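Local coordinates for protein transcriptional regulator, MarR family (Bacillus cereus, PDB 4XRF) that probably binds DNA as a winged helix-turn-helix transcription factor of the MarR family and holds isoquinoline and lauric acid in pockets between its helices, at residues T2-D5 against K6-L10; T20-L23 against E24-Q27; L39-L42 against D43-A47; K133-T136 against I137-T141. One frame throughout, in Å; residues are numbered along the deposited sequence. Where two conformers were deposited one is given.

Contact 1: T2-D5 against K6-L10. With ISQ (isoquinoline), chain E; PO4 (phosphate ion), chain C; SO4 (sulfate ion), chain K.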
loop_
_atom_site.group_PDB
_atom_site.type_symbol
_atom_site.label_atom_id
_atom_site.label_comp_id
_atom_site.label_asym_id
_atom_site.label_seq_id
_atom_site.Cartn_x
_atom_site.Cartn_y
_atom_site.Cartn_z
ATOM N N THR A 2 -24.060 -4.254 12.260
ATOM C CA THR A 2 -23.510 -3.964 13.598
ATOM C C THR A 2 -22.067 -4.449 13.744
ATOM O O THR A 2 -21.756 -5.573 13.377
ATOM C CB THR A 2 -24.371 -4.578 14.730
ATOM O OG1 THR A 2 -25.710 -4.093 14.634
ATOM C CG2 THR A 2 -23.836 -4.198 16.101
ATOM N N HIS A 3 -21.206 -3.585 14.285
ATOM C CA HIS A 3 -19.780 -3.870 14.548
ATOM C C HIS A 3 -18.869 -3.664 13.334
ATOM O O HIS A 3 -17.641 -3.673 13.476
ATOM C CB HIS A 3 -19.559 -5.269 15.161
ATOM C CG HIS A 3 -20.342 -5.514 16.419
ATOM N ND1 HIS A 3 -20.264 -4.691 17.524
ATOM C CD2 HIS A 3 -21.216 -6.498 16.746
ATOM C CE1 HIS A 3 -21.058 -5.152 18.475
ATOM N NE2 HIS A 3 -21.649 -6.246 18.028
ATOM N N ILE A 4 -19.468 -3.444 12.164
ATOM C CA ILE A 4 -18.714 -3.334 10.905
ATOM C C ILE A 4 -17.746 -2.143 10.878
ATOM O O ILE A 4 -16.581 -2.299 10.517
ATOM C CB ILE A 4 -19.638 -3.329 9.660
ATOM C CG1 ILE A 4 -20.268 -4.709 9.451
ATOM C CG2 ILE A 4 -18.872 -2.996 8.385
ATOM C CD1 ILE A 4 -19.396 -5.838 9.963
ATOM N N ASP A 5 -18.225 -0.971 11.269
ATOM C CA ASP A 5 -17.402 0.232 11.227
ATOM C C ASP A 5 -16.284 0.171 12.279
ATOM O O ASP A 5 -15.158 0.604 12.025
ATOM C CB ASP A 5 -18.272 1.497 11.343
ATOM C CG ASP A 5 -19.316 1.608 10.200
ATOM O OD1 ASP A 5 -18.993 1.341 9.015
ATOM O OD2 ASP A 5 -20.478 1.972 10.484
ATOM N N LYS A 6 -16.580 -0.393 13.447
ATOM C CA LYS A 6 -15.540 -0.574 14.446
ATOM C C LYS A 6 -14.492 -1.593 13.996
ATOM O O LYS A 6 -13.302 -1.318 14.060
ATOM C CB LYS A 6 -16.106 -0.936 15.825
ATOM C CG LYS A 6 -15.062 -0.758 16.924
ATOM C CD LYS A 6 -15.670 -0.714 18.322
ATOM C CE LYS A 6 -14.601 -0.275 19.315
ATOM N NZ LYS A 6 -15.122 0.262 20.615
ATOM N N ILE A 7 -14.936 -2.748 13.508
ATOM C CA ILE A 7 -14.014 -3.730 12.929
ATOM C C ILE A 7 -13.103 -3.112 11.844
ATOM O O ILE A 7 -11.888 -3.341 11.855
ATOM C CB ILE A 7 -14.753 -4.948 12.334
ATOM C CG1 ILE A 7 -15.406 -5.785 13.449
ATOM C CG2 ILE A 7 -13.780 -5.787 11.512
ATOM C CD1 ILE A 7 -16.380 -6.839 12.932
ATOM N N GLN A 8 -13.681 -2.337 10.921
ATOM C CA GLN A 8 -12.881 -1.715 9.865
ATOM C C GLN A 8 -11.896 -0.698 10.436
ATOM O O GLN A 8 -10.793 -0.582 9.931
ATOM C CB GLN A 8 -13.751 -1.057 8.787
ATOM C CG GLN A 8 -14.573 -2.022 7.956
ATOM C CD GLN A 8 -13.822 -3.291 7.603
ATOM O OE1 GLN A 8 -12.853 -3.275 6.836
ATOM N NE2 GLN A 8 -14.283 -4.409 8.148
ATOM N N ALA A 9 -12.292 0.028 11.485
ATOM C CA ALA A 9 -11.404 1.015 12.100
ATOM C C ALA A 9 -10.167 0.306 12.662
ATOM O O ALA A 9 -9.028 0.738 12.425
ATOM C CB ALA A 9 -12.116 1.799 13.199
ATOM N N LEU A 10 -10.405 -0.789 13.386
ATOM C CA LEU A 10 -9.332 -1.587 13.999
ATOM C C LEU A 10 -8.465 -2.301 12.954
ATOM O O LEU A 10 -7.230 -2.306 13.080
ATOM C CB LEU A 10 -9.935 -2.606 14.962
ATOM C CG LEU A 10 -10.461 -2.034 16.278
ATOM C CD1 LEU A 10 -11.447 -3.001 16.890
ATOM C CD2 LEU A 10 -9.317 -1.791 17.233
HETATM C C1 ISQ E . -9.879 -5.780 6.869
HETATM N N2 ISQ E . -11.145 -5.603 7.306
HETATM C C3 ISQ E . -11.831 -6.571 7.956
HETATM C C4 ISQ E . -11.277 -7.831 8.205
HETATM C C4A ISQ E . -9.975 -8.085 7.782
HETATM C C5 ISQ E . -9.357 -9.311 7.991
HETATM C C6 ISQ E . -8.047 -9.500 7.542
HETATM C C7 ISQ E . -7.347 -8.486 6.881
HETATM C C8 ISQ E . -7.929 -7.238 6.644
HETATM C C8A ISQ E . -9.234 -7.003 7.080
HETATM P P PO4 C . -20.498 -0.186 14.359
HETATM O O1 PO4 C . -20.485 1.141 15.073
HETATM O O2 PO4 C . -19.150 -0.843 14.487
HETATM O O3 PO4 C . -21.587 -1.054 14.967
HETATM O O4 PO4 C . -20.782 0.059 12.898
HETATM S S SO4 K . -18.305 2.513 21.327
HETATM O O1 SO4 K . -17.769 2.046 22.639
HETATM O O2 SO4 K . -18.610 3.965 21.428
HETATM O O3 SO4 K . -19.566 1.800 21.000
HETATM O O4 SO4 K . -17.246 2.259 20.309
#
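With CG1 of Ile-7 turned anti to its carbonyl carbon (chi1 -68°), the chain from CB to CD1 runs back along the helix to His-3 and Ile-4. Ile-7 CG1 lies 3.1 Å from His-3 O, and Ile-7 CD1 meets Ile-4 CD1 at 4.3 Å, a loose apolar touch between two branched side chains suited to a buried face. The same His-3 O accepts the N-H of Ile-7 at 2.9 Å in a nearly straight bond (168°), opening the series that continues from Gln-8 N to Ile-4 O and from Ala-9 N to Asp-5 O.

His-3 holds the N-cap position; its own amide and those of Asp-5 and Lys-6 grip a phosphate. His-3 N gives a short bond of 2.6 Å to phosphate O3, Lys-6 N one of 2.8 Å to O2, and Asp-5 N a longer one to O4. Asp-5 turns its carboxylate to Lys-40 and Arg-108 of the second subunit, and that Lys-40 also bonds the phosphate. Lys-6, extended throughout, carries NZ to Lys-56 O of the second subunit and to 2.9 Å from O4 of a sulfate; both anions are probably from the crystallisation liquor. Gln-8 belongs to the isoquinoline pocket. An anion held by backbone N-H groups in the first turn, where the helix dipole would favour negative charge, is typical of a helix N-terminus.

Contact 2: T20-L23 against E24-Q27; sequences TELL and EQMQ. With DAO (lauric acid), chain F.
Leu-23 and Gln-27, one helical turn apart, carry the side-chain touch of this contact, and Leu-23 can be followed from its root outward. Its CB lies 3.2 Å from Glu-24 N, the amide that follows it in the chain. CG stands anti to the backbone N (chi1 173°) and is still only 3.9 Å from Glu-24 N. There the chain forks. Leu-23 CD1 stays on the helix and meets Gln-27 CG at 4.3 Å, whereas Leu-23 CD2 leaves it and lies 4.0 Å from C5 of lauric acid, an apolar match of methyl to acyl chain that suits a leucine. Thr-20 also faces this ligand, with CG2 3.8 Å from the fatty-acid oxygen O2.

Gln-27 answers from the next turn. Its N bonds Leu-23 O at 3.0 Å, and its CG sits 3.1 Å from that same oxygen, so the methylene part of the glutamine lies against a carbonyl that is already bonded. Met-26 N bonds Leu-22 O in the same way, and Gln-25 N and Glu-24 N bond Glu-21 O and Thr-20 O.

Around these two turns, Gln-25 OE1 accepts the backbone N-H of Asn-109, while Glu-21 and Leu-22 pack on helix 110-116. Leu-23 also touches Lys-16 of the fourth subunit, and Gln-27 packs on Arg-70 of the third, leaving helix 4-29 between its own chain's helices and neighbouring copies.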
loop_
_atom_site.group_PDB
_atom_site.type_symbol
_atom_site.label_atom_id
_atom_site.label_comp_id
_atom_site.label_asym_id
_atom_site.label_seq_id
_atom_site.Cartn_x
_atom_site.Cartn_y
_atom_site.Cartn_z
ATOM N N THR A 20 3.840 -2.914 7.237
ATOM C CA THR A 20 5.251 -2.613 7.428
ATOM C C THR A 20 6.024 -3.888 7.789
ATOM O O THR A 20 7.119 -4.112 7.297
ATOM C CB THR A 20 5.427 -1.579 8.561
ATOM O OG1 THR A 20 4.521 -0.491 8.341
ATOM C CG2 THR A 20 6.874 -1.050 8.642
ATOM N N GLU A 21 5.446 -4.713 8.655
ATOM C CA GLU A 21 6.129 -5.914 9.110
ATOM C C GLU A 21 6.171 -6.972 8.000
ATOM O O GLU A 21 7.128 -7.727 7.894
ATOM C CB GLU A 21 5.479 -6.475 10.386
ATOM C CG GLU A 21 5.276 -5.476 11.533
ATOM C CD GLU A 21 6.557 -4.895 12.083
ATOM O OE1 GLU A 21 7.645 -5.421 11.767
ATOM O OE2 GLU A 21 6.482 -3.900 12.845
ATOM N N LEU A 22 5.152 -6.982 7.146
ATOM C CA LEU A 22 5.067 -7.959 6.069
ATOM C C LEU A 22 6.010 -7.579 4.939
ATOM O O LEU A 22 6.536 -8.451 4.251
ATOM C CB LEU A 22 3.620 -8.103 5.557
ATOM C CG LEU A 22 2.696 -9.204 6.105
ATOM C CD1 LEU A 22 3.266 -9.996 7.272
ATOM C CD2 LEU A 22 1.341 -8.627 6.483
ATOM N N LEU A 23 6.234 -6.283 4.746
ATOM C CA LEU A 23 7.225 -5.854 3.758
ATOM C C LEU A 23 8.633 -6.271 4.209
ATOM O O LEU A 23 9.438 -6.724 3.396
ATOM C CB LEU A 23 7.142 -4.348 3.474
ATOM C CG LEU A 23 8.225 -3.724 2.572
ATOM C CD1 LEU A 23 8.288 -4.378 1.186
ATOM C CD2 LEU A 23 8.025 -2.218 2.454
ATOM N N GLU A 24 8.915 -6.138 5.505
ATOM C CA GLU A 24 10.177 -6.626 6.066
ATOM C C GLU A 24 10.323 -8.125 5.793
ATOM O O GLU A 24 11.375 -8.596 5.368
ATOM C CB GLU A 24 10.245 -6.347 7.571
ATOM C CG GLU A 24 11.625 -6.572 8.204
ATOM C CD GLU A 24 11.921 -8.044 8.501
ATOM O OE1 GLU A 24 10.984 -8.874 8.507
ATOM O OE2 GLU A 24 13.104 -8.384 8.734
ATOM N N GLN A 25 9.254 -8.871 6.044
ATOM C CA GLN A 25 9.296 -10.309 5.870
ATOM C C GLN A 25 9.535 -10.702 4.402
ATOM O O GLN A 25 10.329 -11.605 4.127
ATOM C CB GLN A 25 8.032 -10.958 6.442
ATOM C CG GLN A 25 8.068 -12.477 6.443
ATOM C CD GLN A 25 7.080 -13.055 7.434
ATOM O OE1 GLN A 25 7.347 -13.129 8.642
ATOM N NE2 GLN A 25 5.926 -13.451 6.928
ATOM N N MET A 26 8.877 -9.990 3.497
ATOM C CA MET A 26 9.088 -10.150 2.070
ATOM C C MET A 26 10.545 -9.854 1.656
ATOM O O MET A 26 11.096 -10.556 0.805
ATOM C CB MET A 26 8.062 -9.302 1.298
ATOM C CG MET A 26 6.642 -9.882 1.330
ATOM S SD MET A 26 5.328 -8.890 0.557
ATOM C CE MET A 26 6.218 -8.098 -0.780
ATOM N N GLN A 27 11.163 -8.844 2.284
ATOM C CA GLN A 27 12.553 -8.475 2.060
ATOM C C GLN A 27 13.491 -9.525 2.630
ATOM O O GLN A 27 14.540 -9.797 2.048
ATOM C CB GLN A 27 12.888 -7.119 2.720
ATOM C CG GLN A 27 12.148 -5.956 2.082
ATOM C CD GLN A 27 12.392 -4.641 2.782
ATOM O OE1 GLN A 27 12.414 -4.563 4.018
ATOM N NE2 GLN A 27 12.602 -3.592 1.993
HETATM O O1 DAO F . 6.604 2.542 4.592
HETATM O O2 DAO F . 7.589 0.759 5.399
HETATM C C1 DAO F . 6.585 1.330 4.910
HETATM C C2 DAO F . 5.312 0.522 4.715
HETATM C C3 DAO F . 4.466 1.018 3.539
HETATM C C4 DAO F . 4.505 0.044 2.361
HETATM C C5 DAO F . 5.431 0.553 1.260
HETATM C C6 DAO F . 5.086 -0.039 -0.103
HETATM C C7 DAO F . 5.976 0.561 -1.190
HETATM C C8 DAO F . 5.189 0.937 -2.446
HETATM C C9 DAO F . 6.044 1.794 -3.378
HETATM C C10 DAO F . 5.221 2.496 -4.454
HETATM C C11 DAO F . 6.026 2.652 -5.741
HETATM C C12 DAO F . 5.626 3.891 -6.513
#

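Contact 3: L39-L42 against D43-A47; sequences LKIL and DHYGA. With PO4 (phosphate ion), chain B.
Ile-41 and Tyr-45, one helical turn apart, make the apolar touch of this contact: Ile-41 CG2 is 4.0 Å from Tyr-45 CD2, the two side chains crossing obliquely. The edge of the phenol ring also lies beside Ile-41 O, with Tyr-45 CD2 at 3.6 Å and the oxygen near the ring plane. That placement follows from CG of Tyr-45 standing anti to the carbonyl carbon (chi1 -65°), which swings the ring back over the preceding turn. One face of the ring takes the neighbouring His-44, whose CG is offset toward the rim.

In the next shell the backbone fixes both groups. Tyr-45 N gives Ile-41 O a bond of 2.9 Å that is almost straight at 177°, while His-44 N splits between Lys-40 O and, weakly, Ile-41 O. Asp-43 N bonds Leu-39 O at 2.8 Å. The helix then stops: Gly-46 adopts positive phi, a conformation glycine accepts easily, and its N reaches Leu-42 O only through a weak bond.

Farther out, Leu-39 and Leu-42 turn to strands 77-81 and 89-93, and Ile-41 packs on helix 50-57, as branched aliphatic residues suit a buried face. Lys-40, bent at chi3 (76°), carries NZ to Asp-5 of the second subunit and to 3.0 Å from O4 of a phosphate, probably from the crystallisation liquor, that backbone N-H groups of His-3, Asp-5 and Lys-6 of that subunit also hold. Its positive charge would probably ease the closeness of two anions at the interface.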
loop_
_atom_site.group_PDB
_atom_site.type_symbol
_atom_site.label_atom_id
_atom_site.label_comp_id
_atom_site.label_asym_id
_atom_site.label_seq_id
_atom_site.Cartn_x
_atom_site.Cartn_y
_atom_site.Cartn_z
ATOM N N LEU A 39 4.523 -23.121 0.184
ATOM C CA LEU A 39 5.736 -23.911 0.361
ATOM C C LEU A 39 5.701 -24.783 1.632
ATOM O O LEU A 39 6.195 -25.918 1.605
ATOM C CB LEU A 39 6.997 -23.013 0.378
ATOM C CG LEU A 39 7.306 -22.203 -0.897
ATOM C CD1 LEU A 39 8.629 -21.464 -0.740
ATOM C CD2 LEU A 39 7.346 -23.089 -2.139
ATOM N N LYS A 40 5.134 -24.261 2.723
ATOM C CA LYS A 40 4.981 -25.058 3.943
ATOM C C LYS A 40 4.065 -26.260 3.738
ATOM O O LYS A 40 4.359 -27.338 4.245
ATOM C CB LYS A 40 4.461 -24.238 5.123
ATOM C CG LYS A 40 5.434 -23.216 5.650
ATOM C CD LYS A 40 4.885 -22.538 6.905
ATOM C CE LYS A 40 4.984 -23.419 8.146
ATOM N NZ LYS A 40 4.604 -22.643 9.376
ATOM N N ILE A 41 2.958 -26.075 3.012
ATOM C CA ILE A 41 2.061 -27.198 2.685
ATOM C C ILE A 41 2.814 -28.293 1.915
ATOM O O ILE A 41 2.720 -29.472 2.253
ATOM C CB ILE A 41 0.818 -26.749 1.884
ATOM C CG1 ILE A 41 -0.008 -25.744 2.701
ATOM C CG2 ILE A 41 -0.032 -27.959 1.481
ATOM C CD1 ILE A 41 -1.169 -25.145 1.929
ATOM N N LEU A 42 3.569 -27.890 0.897
ATOM C CA LEU A 42 4.310 -28.824 0.041
ATOM C C LEU A 42 5.477 -29.472 0.779
ATOM O O LEU A 42 5.849 -30.601 0.471
ATOM C CB LEU A 42 4.815 -28.116 -1.222
ATOM C CG LEU A 42 3.710 -27.567 -2.121
ATOM C CD1 LEU A 42 4.304 -26.671 -3.188
ATOM C CD2 LEU A 42 2.912 -28.696 -2.745
ATOM N N ASP A 43 6.057 -28.744 1.738
ATOM C CA ASP A 43 7.080 -29.305 2.615
ATOM C C ASP A 43 6.479 -30.365 3.537
ATOM O O ASP A 43 7.114 -31.384 3.811
ATOM C CB ASP A 43 7.725 -28.218 3.464
ATOM C CG ASP A 43 9.027 -28.671 4.111
ATOM O OD1 ASP A 43 9.648 -29.641 3.631
ATOM O OD2 ASP A 43 9.446 -28.038 5.105
ATOM N N HIS A 44 5.261 -30.118 4.011
ATOM C CA HIS A 44 4.622 -30.999 4.968
ATOM C C HIS A 44 4.115 -32.268 4.271
ATOM O O HIS A 44 4.505 -33.372 4.648
ATOM C CB HIS A 44 3.515 -30.250 5.721
ATOM C CG HIS A 44 2.762 -31.085 6.716
ATOM N ND1 HIS A 44 1.622 -30.631 7.347
ATOM C CD2 HIS A 44 2.968 -32.345 7.175
ATOM C CE1 HIS A 44 1.163 -31.572 8.154
ATOM N NE2 HIS A 44 1.959 -32.624 8.066
ATOM N N TYR A 45 3.295 -32.102 3.232
ATOM C CA TYR A 45 2.634 -33.223 2.573
ATOM C C TYR A 45 3.354 -33.732 1.324
ATOM O O TYR A 45 2.913 -34.701 0.718
ATOM C CB TYR A 45 1.205 -32.836 2.207
ATOM C CG TYR A 45 0.317 -32.562 3.400
ATOM C CD1 TYR A 45 -0.260 -33.616 4.133
ATOM C CD2 TYR A 45 0.029 -31.263 3.784
ATOM C CE1 TYR A 45 -1.083 -33.365 5.225
ATOM C CE2 TYR A 45 -0.792 -31.003 4.872
ATOM C CZ TYR A 45 -1.349 -32.054 5.583
ATOM O OH TYR A 45 -2.158 -31.777 6.661
ATOM N N GLY A 46 4.456 -33.086 0.934
ATOM C CA GLY A 46 5.127 -33.438 -0.322
ATOM C C GLY A 46 4.274 -32.995 -1.503
ATOM O O GLY A 46 3.358 -32.167 -1.335
ATOM N N ALA A 47 4.575 -33.547 -2.686
ATOM C CA ALA A 47 3.843 -33.247 -3.924
ATOM C C ALA A 47 2.328 -33.350 -3.748
ATOM O O ALA A 47 1.811 -34.377 -3.283
ATOM C CB ALA A 47 4.299 -34.178 -5.054
HETATM P P PO4 B . 0.978 -22.587 10.734
HETATM O O1 PO4 B . 1.286 -23.541 9.608
HETATM O O2 PO4 B . -0.162 -21.688 10.339
HETATM O O3 PO4 B . 0.631 -23.395 11.973
HETATM O O4 PO4 B . 2.199 -21.740 10.991
#

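Contact 4: K133-T136 against I137-T141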
loop_
_atom_site.group_PDB
_atom_site.type_symbol
_atom_site.label_atom_id
_atom_site.label_comp_id
_atom_site.label_asym_id
_atom_site.label_seq_id
_atom_site.Cartn_x
_atom_site.Cartn_y
_atom_site.Cartn_z
ATOM N N LYS A 133 -13.393 -18.206 6.786
ATOM C CA LYS A 133 -14.764 -17.914 6.389
ATOM C C LYS A 133 -14.810 -16.651 5.519
ATOM O O LYS A 133 -15.432 -16.667 4.456
ATOM C CB LYS A 133 -15.699 -17.791 7.596
ATOM C CG LYS A 133 -17.146 -18.024 7.204
ATOM C CD LYS A 133 -18.122 -17.815 8.350
ATOM C CE LYS A 133 -19.512 -18.262 7.901
ATOM N NZ LYS A 133 -20.568 -17.711 8.791
ATOM N N LEU A 134 -14.141 -15.579 5.961
ATOM C CA LEU A 134 -14.080 -14.343 5.175
ATOM C C LEU A 134 -13.488 -14.566 3.781
ATOM O O LEU A 134 -14.019 -14.063 2.796
ATOM C CB LEU A 134 -13.293 -13.247 5.888
ATOM C CG LEU A 134 -14.074 -12.239 6.735
ATOM C CD1 LEU A 134 -13.082 -11.271 7.356
ATOM C CD2 LEU A 134 -15.114 -11.497 5.899
ATOM N N GLU A 135 -12.393 -15.316 3.709
ATOM C CA GLU A 135 -11.815 -15.673 2.413
ATOM C C GLU A 135 -12.803 -16.410 1.510
ATOM O O GLU A 135 -12.891 -16.120 0.309
ATOM C CB GLU A 135 -10.526 -16.485 2.563
ATOM C CG GLU A 135 -9.808 -16.709 1.237
ATOM C CD GLU A 135 -9.194 -15.435 0.667
ATOM O OE1 GLU A 135 -9.942 -14.494 0.310
ATOM O OE2 GLU A 135 -7.953 -15.374 0.566
ATOM N N THR A 136 -13.536 -17.356 2.089
ATOM C CA THR A 136 -14.558 -18.116 1.357
ATOM C C THR A 136 -15.664 -17.208 0.817
ATOM O O THR A 136 -16.145 -17.395 -0.311
ATOM C CB THR A 136 -15.183 -19.221 2.242
ATOM O OG1 THR A 136 -14.161 -20.148 2.618
ATOM C CG2 THR A 136 -16.262 -19.987 1.490
ATOM N N ILE A 137 -16.059 -16.231 1.632
ATOM C CA ILE A 137 -17.119 -15.297 1.264
ATOM C C ILE A 137 -16.630 -14.439 0.101
ATOM O O ILE A 137 -17.344 -14.246 -0.871
ATOM C CB ILE A 137 -17.520 -14.405 2.466
ATOM C CG1 ILE A 137 -18.248 -15.245 3.529
ATOM C CG2 ILE A 137 -18.398 -13.246 1.998
ATOM C CD1 ILE A 137 -18.280 -14.605 4.908
ATOM N N ILE A 138 -15.394 -13.960 0.207
ATOM C CA ILE A 138 -14.789 -13.102 -0.809
ATOM C C ILE A 138 -14.500 -13.837 -2.127
ATOM O O ILE A 138 -14.761 -13.295 -3.197
ATOM C CB ILE A 138 -13.507 -12.409 -0.285
ATOM C CG1 ILE A 138 -13.864 -11.352 0.764
ATOM C CG2 ILE A 138 -12.754 -11.748 -1.434
ATOM C CD1 ILE A 138 -12.718 -10.975 1.684
ATOM N N CYS A 139 -13.992 -15.067 -2.055
ATOM C CA CYS A 139 -13.546 -15.782 -3.260
ATOM C C CYS A 139 -14.611 -16.641 -3.928
ATOM O O CYS A 139 -14.400 -17.126 -5.038
ATOM C CB CYS A 139 -12.306 -16.626 -2.979
ATOM S SG CYS A 139 -10.857 -15.647 -2.554
ATOM N N GLY A 140 -15.746 -16.829 -3.257
ATOM C CA GLY A 140 -16.838 -17.665 -3.774
ATOM C C GLY A 140 -16.539 -19.157 -3.719
ATOM O O GLY A 140 -17.083 -19.937 -4.509
ATOM N N THR A 141 -15.674 -19.550 -2.783
ATOM C CA THR A 141 -15.280 -20.952 -2.602
ATOM C C THR A 141 -16.217 -21.696 -1.638
ATOM O O THR A 141 -17.239 -21.148 -1.216
ATOM C CB THR A 141 -13.793 -21.086 -2.180
ATOM O OG1 THR A 141 -13.477 -20.124 -1.170
ATOM C CG2 THR A 141 -12.891 -20.851 -3.371
#
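Close approach of a carboxylate to a thiol marks the meeting of Glu-135 and Cys-139, where Glu-135 OE1 is 3.2 Å from Cys-139 SG. Glu-135 gets there by a bend at chi2 (70°) that folds the carboxylate toward the next turn. The thiol, anti to its own carbonyl carbon, also passes near Glu-135 O. Small and only weakly polar, cysteine lets SG meet both CD and OE1 of the acid.

Among apolar contacts, Ile-137 CD1 meets Lys-133 CG at 4.3 Å, an aliphatic part of that chain; the lysine tip goes on to Glu-123 of the second subunit. Ile-138 packs on Tyr-115 of the second subunit, and Leu-134 lines the isoquinoline pocket. Against carbonyls lie Ile-137 CG1, 3.3 Å from Lys-133 O, and likewise Ile-138 CG1 at Leu-134 O.

Backbone bonds hold the frame. Ile-137 N, Ile-138 N and Cys-139 N bond the carbonyls four residues back, the last at 2.8 Å to Glu-135 O. At the end Thr-136 O receives two weak bonds, from Gly-140 N at 3.0 Å and from Thr-141 N at 3.3 Å.

The two threonines meet at a slant: Thr-136 CG2 is 3.1 Å from Thr-141 O, and Thr-141 OG1 3.4 Å from Thr-136 CA. Thr-136 OG1 bonds Glu-132 O, and Thr-141 OG1 bonds Tyr-58 O, tying the chain end to the loop after helix 50-57. Gly-140 has positive phi, which glycine tolerates without strain: a helix C-terminus with glycine at the C' position, closing helix 121-139 beside a ligand pocket and the second subunit.

In the fold
Along the chain the four contacts follow in order, each on a single helix. Contacts 1 and 2 share helix 4-29, their centres about 26 Å apart, at its start and toward its end. Contact 3 closes helix 33-45, with its centre about 36 Å from that of contact 1 and on the opposite side of the chain's centre. Contact 4 closes helix 121-139 and comes within about 7 Å of contact 1, nearest atoms, without touching; both meet the second subunit. Lys-40 of contact 3 joins Asp-5 of contact 1 across subunits. Helices 4-29 and 121-139 thus combine contacts between subunits with the ligand pockets, while helix 33-45 belongs to the winged-helix region, packing on helix 50-57 and strands 77-81 and 89-93.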